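Heavy metal cation tricomponent efflux pump ZneA(CzcA-like) (Cupriavidus metallidurans, PDB 4K0J) probably exports Zn(II) in exchange for protons, as the inner-membrane RND component of a tripartite heavy-metal efflux pump. Local coordinates at residues Leu271-Asn276 with His589-Val594; Val900-Arg905 with Leu989-Val994. One frame throughout, in Å; residues are numbered along the deposited sequence.

Contact 1: Leu271-Asn276 with His589-Val594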
ATOM      1  N   LEU C 271      17.283 -25.195  27.439  1.00 30.31           N
ATOM      2  CA  LEU C 271      17.809 -25.673  26.172  1.00 32.50           C
ATOM      3  C   LEU C 271      19.018 -26.533  26.451  1.00 37.00           C
ATOM      4  O   LEU C 271      19.866 -26.166  27.261  1.00 41.49           O
ATOM      5  CB  LEU C 271      18.212 -24.503  25.285  1.00 38.63           C
ATOM      6  CG  LEU C 271      18.990 -24.897  24.033  1.00 37.39           C
ATOM      7  CD1 LEU C 271      18.098 -24.793  22.808  1.00 45.57           C
ATOM      8  CD2 LEU C 271      20.232 -24.042  23.888  1.00 28.61           C
ATOM      9  N   GLY C 272      19.097 -27.680  25.789  1.00 42.86           N
ATOM     10  CA  GLY C 272      20.195 -28.599  26.021  1.00 46.25           C
ATOM     11  C   GLY C 272      20.935 -28.970  24.754  1.00 46.18           C
ATOM     12  O   GLY C 272      20.390 -28.865  23.655  1.00 47.66           O
ATOM     13  N   MET C 273      22.184 -29.400  24.908  1.00 43.56           N
ATOM     14  CA  MET C 273      22.967 -29.875  23.774  1.00 49.48           C
ATOM     15  C   MET C 273      23.860 -31.054  24.162  1.00 64.48           C
ATOM     16  O   MET C 273      23.653 -31.665  25.209  1.00 77.51           O
ATOM     17  CB  MET C 273      23.798 -28.744  23.186  1.00 46.83           C
ATOM     18  CG  MET C 273      23.891 -28.796  21.679  1.00 44.75           C
ATOM     19  SD  MET C 273      24.912 -27.486  21.007  1.00 52.29           S
ATOM     20  CE  MET C 273      24.789 -27.855  19.257  1.00 45.20           C
ATOM     21  N   ASP C 274      24.832 -31.371  23.310  1.00 63.86           N
ATOM     22  CA  ASP C 274      25.764 -32.478  23.535  1.00 62.76           C
ATOM     23  C   ASP C 274      26.282 -32.500  24.966  1.00 68.72           C
ATOM     24  O   ASP C 274      27.226 -31.784  25.297  1.00 81.52           O
ATOM     25  CB  ASP C 274      26.954 -32.369  22.579  1.00 60.59           C
ATOM     26  CG  ASP C 274      26.581 -31.747  21.248  1.00 59.09           C
ATOM     27  OD1 ASP C 274      25.499 -32.076  20.713  1.00 56.64           O
ATOM     28  OD2 ASP C 274      27.367 -30.918  20.745  1.00 52.61           O
ATOM     29  N   ARG C 275      25.639 -33.307  25.808  1.00 64.24           N
ATOM     30  CA  ARG C 275      25.969 -33.409  27.236  1.00 75.41           C
ATOM     31  C   ARG C 275      25.704 -32.133  28.056  1.00 68.75           C
ATOM     32  O   ARG C 275      25.611 -32.194  29.283  1.00 68.14           O
ATOM     33  CB  ARG C 275      27.411 -33.892  27.448  1.00 86.76           C
ATOM     34  CG  ARG C 275      27.676 -35.333  27.030  1.00 88.86           C
ATOM     35  CD  ARG C 275      29.125 -35.713  27.311  1.00 93.64           C
ATOM     36  NE  ARG C 275      29.418 -37.102  26.969  1.00 96.99           N
ATOM     37  CZ  ARG C 275      30.641 -37.624  26.960  1.00101.49           C
ATOM     38  NH1 ARG C 275      31.686 -36.870  27.270  1.00104.92           N
ATOM     39  NH2 ARG C 275      30.821 -38.897  26.637  1.00100.87           N
ATOM     40  N   ASN C 276      25.592 -30.990  27.387  1.00 61.83           N
ATOM     41  CA  ASN C 276      25.260 -29.733  28.055  1.00 55.20           C
ATOM     42  C   ASN C 276      23.749 -29.615  28.280  1.00 46.79           C
ATOM     43  O   ASN C 276      22.976 -29.528  27.320  1.00 45.38           O
ATOM     44  CB  ASN C 276      25.772 -28.540  27.237  1.00 47.93           C
ATOM     45  CG  ASN C 276      25.703 -27.224  27.999  1.00 40.15           C
ATOM     46  OD1 ASN C 276      24.965 -27.084  28.976  1.00 46.56           O
ATOM     47  ND2 ASN C 276      26.475 -26.246  27.546  1.00 33.49           N
ATOM     48  N   HIS C 589      25.224 -32.960  16.026  1.00 71.41           N
ATOM     49  CA  HIS C 589      24.784 -32.318  17.262  1.00 59.20           C
ATOM     50  C   HIS C 589      23.317 -32.631  17.534  1.00 47.29           C
ATOM     51  O   HIS C 589      22.546 -32.895  16.613  1.00 47.19           O
ATOM     52  CB  HIS C 589      24.958 -30.799  17.179  1.00 63.66           C
ATOM     53  CG  HIS C 589      26.382 -30.350  17.082  1.00 63.64           C
ATOM     54  ND1 HIS C 589      27.185 -30.175  18.188  1.00 65.06           N
ATOM     55  CD2 HIS C 589      27.141 -30.022  16.011  1.00 60.86           C
ATOM     56  CE1 HIS C 589      28.381 -29.769  17.801  1.00 61.51           C
ATOM     57  NE2 HIS C 589      28.381 -29.669  16.485  1.00 62.56           N
ATOM     58  N   VAL C 590      22.936 -32.602  18.804  1.00 38.16           N
ATOM     59  CA  VAL C 590      21.539 -32.768  19.187  1.00 36.80           C
ATOM     60  C   VAL C 590      21.152 -31.669  20.171  1.00 38.62           C
ATOM     61  O   VAL C 590      21.797 -31.487  21.208  1.00 35.60           O
ATOM     62  CB  VAL C 590      21.274 -34.141  19.827  1.00 38.90           C
ATOM     63  CG1 VAL C 590      19.791 -34.317  20.094  1.00 34.91           C
ATOM     64  CG2 VAL C 590      21.788 -35.251  18.931  1.00 49.68           C
ATOM     65  N   VAL C 591      20.096 -30.938  19.828  1.00 32.30           N
ATOM     66  CA  VAL C 591      19.649 -29.794  20.610  1.00 25.86           C
ATOM     67  C   VAL C 591      18.210 -29.990  21.067  1.00 24.72           C
ATOM     68  O   VAL C 591      17.338 -30.304  20.265  1.00 23.91           O
ATOM     69  CB  VAL C 591      19.726 -28.495  19.782  1.00 28.46           C
ATOM     70  CG1 VAL C 591      18.900 -27.399  20.429  1.00 33.72           C
ATOM     71  CG2 VAL C 591      21.165 -28.051  19.602  1.00 24.43           C
ATOM     72  N   THR C 592      17.961 -29.802  22.356  1.00 35.12           N
ATOM     73  CA  THR C 592      16.601 -29.860  22.872  1.00 39.99           C
ATOM     74  C   THR C 592      16.131 -28.476  23.291  1.00 35.61           C
ATOM     75  O   THR C 592      16.892 -27.697  23.874  1.00 34.25           O
ATOM     76  CB  THR C 592      16.474 -30.806  24.095  1.00 56.13           C
ATOM     77  OG1 THR C 592      17.176 -30.253  25.217  1.00 54.62           O
ATOM     78  CG2 THR C 592      17.028 -32.190  23.776  1.00 56.29           C
ATOM     79  N   GLN C 593      14.872 -28.178  22.986  1.00 30.12           N
ATOM     80  CA  GLN C 593      14.236 -26.967  23.477  1.00 33.05           C
ATOM     81  C   GLN C 593      13.043 -27.339  24.343  1.00 40.88           C
ATOM     82  O   GLN C 593      11.900 -27.316  23.882  1.00 44.02           O
ATOM     83  CB  GLN C 593      13.758 -26.106  22.318  1.00 40.74           C
ATOM     84  CG  GLN C 593      14.801 -25.855  21.264  1.00 49.65           C
ATOM     85  CD  GLN C 593      14.227 -25.130  20.075  1.00 41.22           C
ATOM     86  OE1 GLN C 593      14.878 -24.998  19.039  1.00 33.82           O
ATOM     87  NE2 GLN C 593      12.992 -24.660  20.213  1.00 40.99           N
ATOM     88  N   VAL C 594      13.296 -27.693  25.597  1.00 40.53           N
ATOM     89  CA  VAL C 594      12.187 -28.036  26.475  1.00 43.13           C
ATOM     90  C   VAL C 594      11.584 -26.759  27.036  1.00 40.63           C
ATOM     91  O   VAL C 594      12.306 -25.869  27.473  1.00 51.36           O
ATOM     92  CB  VAL C 594      12.592 -29.040  27.602  1.00 30.42           C
ATOM     93  CG1 VAL C 594      14.096 -29.046  27.821  1.00 24.30           C
ATOM     94  CG2 VAL C 594      11.858 -28.734  28.901  1.00 32.39           C
TER
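The side chain of Met273 passes Val590 O and Val591 CG2 and ends at His589. Its CB lies 3.9 Å from Val590 O, and Met273 CG comes closer to that oxygen while packing on Val591 CG2 at 3.5 Å. Met273 SD lies 4.0 Å from Val591 CG2. Chi3 at 180° keeps the chain straight and carries Met273 CE to 3.5 Å from His589 ND1, beside His589 CB, approaching the ring obliquely. Leu271, on the same face of the sheet as Gln593, sets CD1 against Val591 CG1. Gly272 and Thr592 form an antiparallel hydrogen-bonded pair, with Gly272 N to Thr592 O and Thr592 N to Gly272 O both 2.9 Å. Strand 269-272 is thereby added at the edge of a sheet whose other members, strands 554-560, 587-595, 608-615 and 645-649 with helices 567-581 and 627-638, follow the beta-alpha-beta-beta-alpha-beta order of a ferredoxin-like fold. Helix 567-581 covers the face bearing Val590 and Thr592. Past the strand end, the carboxylate of Asp274 grips two groups. Asp274 OD1 accepts Val590 N at 3.2 Å, nearly along its C-O axis. Asp274 OD2 accepts His589 ND1 at 2.7 Å through its syn lone pair. Carboxylate and imidazole are nearly coplanar, 28° apart, with OD2 at the ring edge; the bond uses an N-H at ND1 and would favour this rotation of the ring.

Contact 2: Val900-Arg905 with Leu989-Val994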
ATOM      1  N   VAL C 900       5.602 -47.846 -15.328  1.00 98.83           N
ATOM      2  CA  VAL C 900       6.371 -49.051 -15.027  1.00 99.00           C
ATOM      3  C   VAL C 900       7.681 -48.693 -14.338  1.00106.42           C
ATOM      4  O   VAL C 900       8.262 -49.511 -13.625  1.00104.62           O
ATOM      5  CB  VAL C 900       6.673 -49.901 -16.281  1.00 92.72           C
ATOM      6  CG1 VAL C 900       5.388 -50.288 -16.988  1.00 94.32           C
ATOM      7  CG2 VAL C 900       7.615 -49.168 -17.220  1.00 87.85           C
ATOM      8  N   ALA C 901       8.138 -47.464 -14.553  1.00116.48           N
ATOM      9  CA  ALA C 901       9.375 -46.997 -13.948  1.00121.17           C
ATOM     10  C   ALA C 901       9.140 -46.577 -12.502  1.00120.07           C
ATOM     11  O   ALA C 901      10.043 -46.655 -11.670  1.00131.66           O
ATOM     12  CB  ALA C 901       9.964 -45.852 -14.754  1.00120.95           C
ATOM     13  N   LEU C 902       7.922 -46.131 -12.207  1.00101.75           N
ATOM     14  CA  LEU C 902       7.558 -45.780 -10.840  1.00 88.06           C
ATOM     15  C   LEU C 902       7.550 -47.029  -9.963  1.00 90.53           C
ATOM     16  O   LEU C 902       8.076 -47.016  -8.851  1.00 90.45           O
ATOM     17  CB  LEU C 902       6.199 -45.074 -10.795  1.00 83.51           C
ATOM     18  CG  LEU C 902       6.139 -43.670 -11.405  1.00 75.92           C
ATOM     19  CD1 LEU C 902       4.731 -43.100 -11.336  1.00 67.65           C
ATOM     20  CD2 LEU C 902       7.128 -42.734 -10.722  1.00 71.42           C
ATOM     21  N   HIS C 903       6.964 -48.108 -10.474  1.00 95.57           N
ATOM     22  CA  HIS C 903       6.963 -49.385  -9.766  1.00 99.04           C
ATOM     23  C   HIS C 903       8.372 -49.975  -9.690  1.00104.89           C
ATOM     24  O   HIS C 903       8.676 -50.749  -8.784  1.00108.50           O
ATOM     25  CB  HIS C 903       6.029 -50.388 -10.450  1.00101.03           C
ATOM     26  CG  HIS C 903       4.583 -50.002 -10.410  1.00 97.02           C
ATOM     27  ND1 HIS C 903       4.086 -48.904 -11.078  1.00 96.80           N
ATOM     28  CD2 HIS C 903       3.523 -50.577  -9.793  1.00 96.68           C
ATOM     29  CE1 HIS C 903       2.784 -48.816 -10.871  1.00 97.69           C
ATOM     30  NE2 HIS C 903       2.418 -49.819 -10.093  1.00 97.29           N
ATOM     31  N   LEU C 904       9.224 -49.609 -10.644  1.00107.47           N
ATOM     32  CA  LEU C 904      10.578 -50.156 -10.730  1.00112.25           C
ATOM     33  C   LEU C 904      11.432 -49.839  -9.504  1.00113.68           C
ATOM     34  O   LEU C 904      11.889 -50.745  -8.807  1.00112.83           O
ATOM     35  CB  LEU C 904      11.281 -49.659 -11.998  1.00116.19           C
ATOM     36  CG  LEU C 904      12.733 -50.107 -12.200  1.00118.57           C
ATOM     37  CD1 LEU C 904      12.816 -51.615 -12.382  1.00120.88           C
ATOM     38  CD2 LEU C 904      13.364 -49.385 -13.382  1.00120.15           C
ATOM     39  N   ARG C 905      11.650 -48.553  -9.248  1.00115.79           N
ATOM     40  CA  ARG C 905      12.501 -48.128  -8.139  1.00111.08           C
ATOM     41  C   ARG C 905      11.761 -48.115  -6.805  1.00111.85           C
ATOM     42  O   ARG C 905      12.385 -48.103  -5.743  1.00116.25           O
ATOM     43  CB  ARG C 905      13.119 -46.754  -8.422  1.00101.62           C
ATOM     44  CG  ARG C 905      14.146 -46.760  -9.540  1.00 99.64           C
ATOM     45  CD  ARG C 905      15.063 -45.550  -9.462  1.00 98.52           C
ATOM     46  NE  ARG C 905      14.396 -44.312  -9.850  1.00101.48           N
ATOM     47  CZ  ARG C 905      15.004 -43.130  -9.922  1.00106.53           C
ATOM     48  NH1 ARG C 905      16.293 -43.027  -9.629  1.00107.51           N
ATOM     49  NH2 ARG C 905      14.327 -42.050 -10.287  1.00107.04           N
ATOM     50  N   LEU C 989      10.119 -36.557 -11.925  1.00 74.52           N
ATOM     51  CA  LEU C 989      10.053 -36.180 -13.338  1.00 78.65           C
ATOM     52  C   LEU C 989      11.068 -36.980 -14.147  1.00 80.28           C
ATOM     53  O   LEU C 989      10.775 -37.438 -15.254  1.00 80.19           O
ATOM     54  CB  LEU C 989      10.303 -34.681 -13.534  1.00 70.58           C
ATOM     55  CG  LEU C 989       9.506 -33.695 -12.677  1.00 65.59           C
ATOM     56  CD1 LEU C 989      10.335 -33.247 -11.497  1.00 64.18           C
ATOM     57  CD2 LEU C 989       9.053 -32.494 -13.487  1.00 59.47           C
ATOM     58  N   ALA C 990      12.257 -37.149 -13.576  1.00 73.04           N
ATOM     59  CA  ALA C 990      13.324 -37.917 -14.201  1.00 72.11           C
ATOM     60  C   ALA C 990      12.862 -39.334 -14.514  1.00 79.25           C
ATOM     61  O   ALA C 990      13.008 -39.818 -15.631  1.00 73.41           O
ATOM     62  CB  ALA C 990      14.542 -37.950 -13.296  1.00 69.23           C
ATOM     63  N   THR C 991      12.292 -39.989 -13.513  1.00 95.13           N
ATOM     64  CA  THR C 991      11.812 -41.355 -13.650  1.00106.54           C
ATOM     65  C   THR C 991      10.696 -41.446 -14.685  1.00106.53           C
ATOM     66  O   THR C 991      10.752 -42.272 -15.596  1.00117.56           O
ATOM     67  CB  THR C 991      11.298 -41.886 -12.306  1.00115.41           C
ATOM     68  OG1 THR C 991      12.282 -41.644 -11.292  1.00120.20           O
ATOM     69  CG2 THR C 991      11.015 -43.371 -12.390  1.00119.06           C
ATOM     70  N   VAL C 992       9.689 -40.588 -14.538  1.00 92.49           N
ATOM     71  CA  VAL C 992       8.549 -40.566 -15.451  1.00 85.47           C
ATOM     72  C   VAL C 992       8.968 -40.390 -16.910  1.00 90.08           C
ATOM     73  O   VAL C 992       8.500 -41.114 -17.791  1.00 91.22           O
ATOM     74  CB  VAL C 992       7.553 -39.453 -15.076  1.00 83.60           C
ATOM     75  CG1 VAL C 992       6.580 -39.197 -16.215  1.00 78.80           C
ATOM     76  CG2 VAL C 992       6.815 -39.815 -13.797  1.00 89.49           C
ATOM     77  N   VAL C 993       9.858 -39.437 -17.163  1.00 94.56           N
ATOM     78  CA  VAL C 993      10.299 -39.169 -18.529  1.00 94.16           C
ATOM     79  C   VAL C 993      11.229 -40.253 -19.074  1.00106.28           C
ATOM     80  O   VAL C 993      10.967 -40.818 -20.136  1.00114.63           O
ATOM     81  CB  VAL C 993      10.983 -37.796 -18.655  1.00 76.21           C
ATOM     82  CG1 VAL C 993      11.629 -37.657 -20.018  1.00 75.48           C
ATOM     83  CG2 VAL C 993       9.983 -36.674 -18.417  1.00 65.99           C
ATOM     84  N   VAL C 994      12.310 -40.536 -18.349  1.00101.97           N
ATOM     85  CA  VAL C 994      13.286 -41.542 -18.769  1.00 95.51           C
ATOM     86  C   VAL C 994      12.626 -42.892 -19.039  1.00 94.80           C
ATOM     87  O   VAL C 994      12.831 -43.491 -20.095  1.00 97.11           O
ATOM     88  CB  VAL C 994      14.420 -41.717 -17.729  1.00 85.26           C
ATOM     89  CG1 VAL C 994      15.242 -42.960 -18.028  1.00 85.41           C
ATOM     90  CG2 VAL C 994      15.315 -40.492 -17.711  1.00 80.82           C
TER
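Chi3 of Arg905 (-72°) bends the chain and turns NE, and the guanidinium beyond it meets Thr991 tip to tip; Thr991 carries OG1 anti to its carbonyl carbon (chi1 -50°). This rotamer sets Thr991 CG2 anti to the backbone N, from where it packs on Ala901, 3.6 Å from Ala901 CB and 3.5 Å from Ala901 O. Thr991 thus offers a methyl to one turn of helix 891-905 and a hydroxyl to the next. Leu902 extends the apolar part, its CD2 4.3 Å from Val992 CG2. The axes of the two short segments approach to 8.8 Å at 127°; the nearest CA pair is Ala901 and Thr991, with the small Ala901 pointing toward the other helix. Val992 also touches Ser913 and Phe917 of helix 911-939. Both helices belong to the membrane domain of the RND transporter. Arg905 NH2 donates to Thr991 OG1 near the guanidinium plane, although the modelled 2.3 Å is too short to trust in detail. Arg987 O can only accept, so the Thr991 hydroxyl would give its proton there and take one from NH2. With NH1 on Ala976 O, the guanidinium would join the end of helix 891-905 to both Thr991 and the Ala976 carbonyl.

How the contacts relate
Following the chain from the N terminus, segment 271-276 waits through 312 residues, including long helix 323-353 and the membrane helices up to 521-536, before segment 589-594 returns beside it and closes contact 1. This joins a strand from the first half of the chain to a sheet built mostly from the second half. Contact 2 opens only later, at 900-905, and closes at 989-994 after 83 residues that include helices 911-939 and 958-970. The two closures are therefore in series, neither nested nor crossed. Their centres lie 41 Å apart: contact 1 ties parts of the beta-rich region outside the membrane helices, contact 2 two membrane helices.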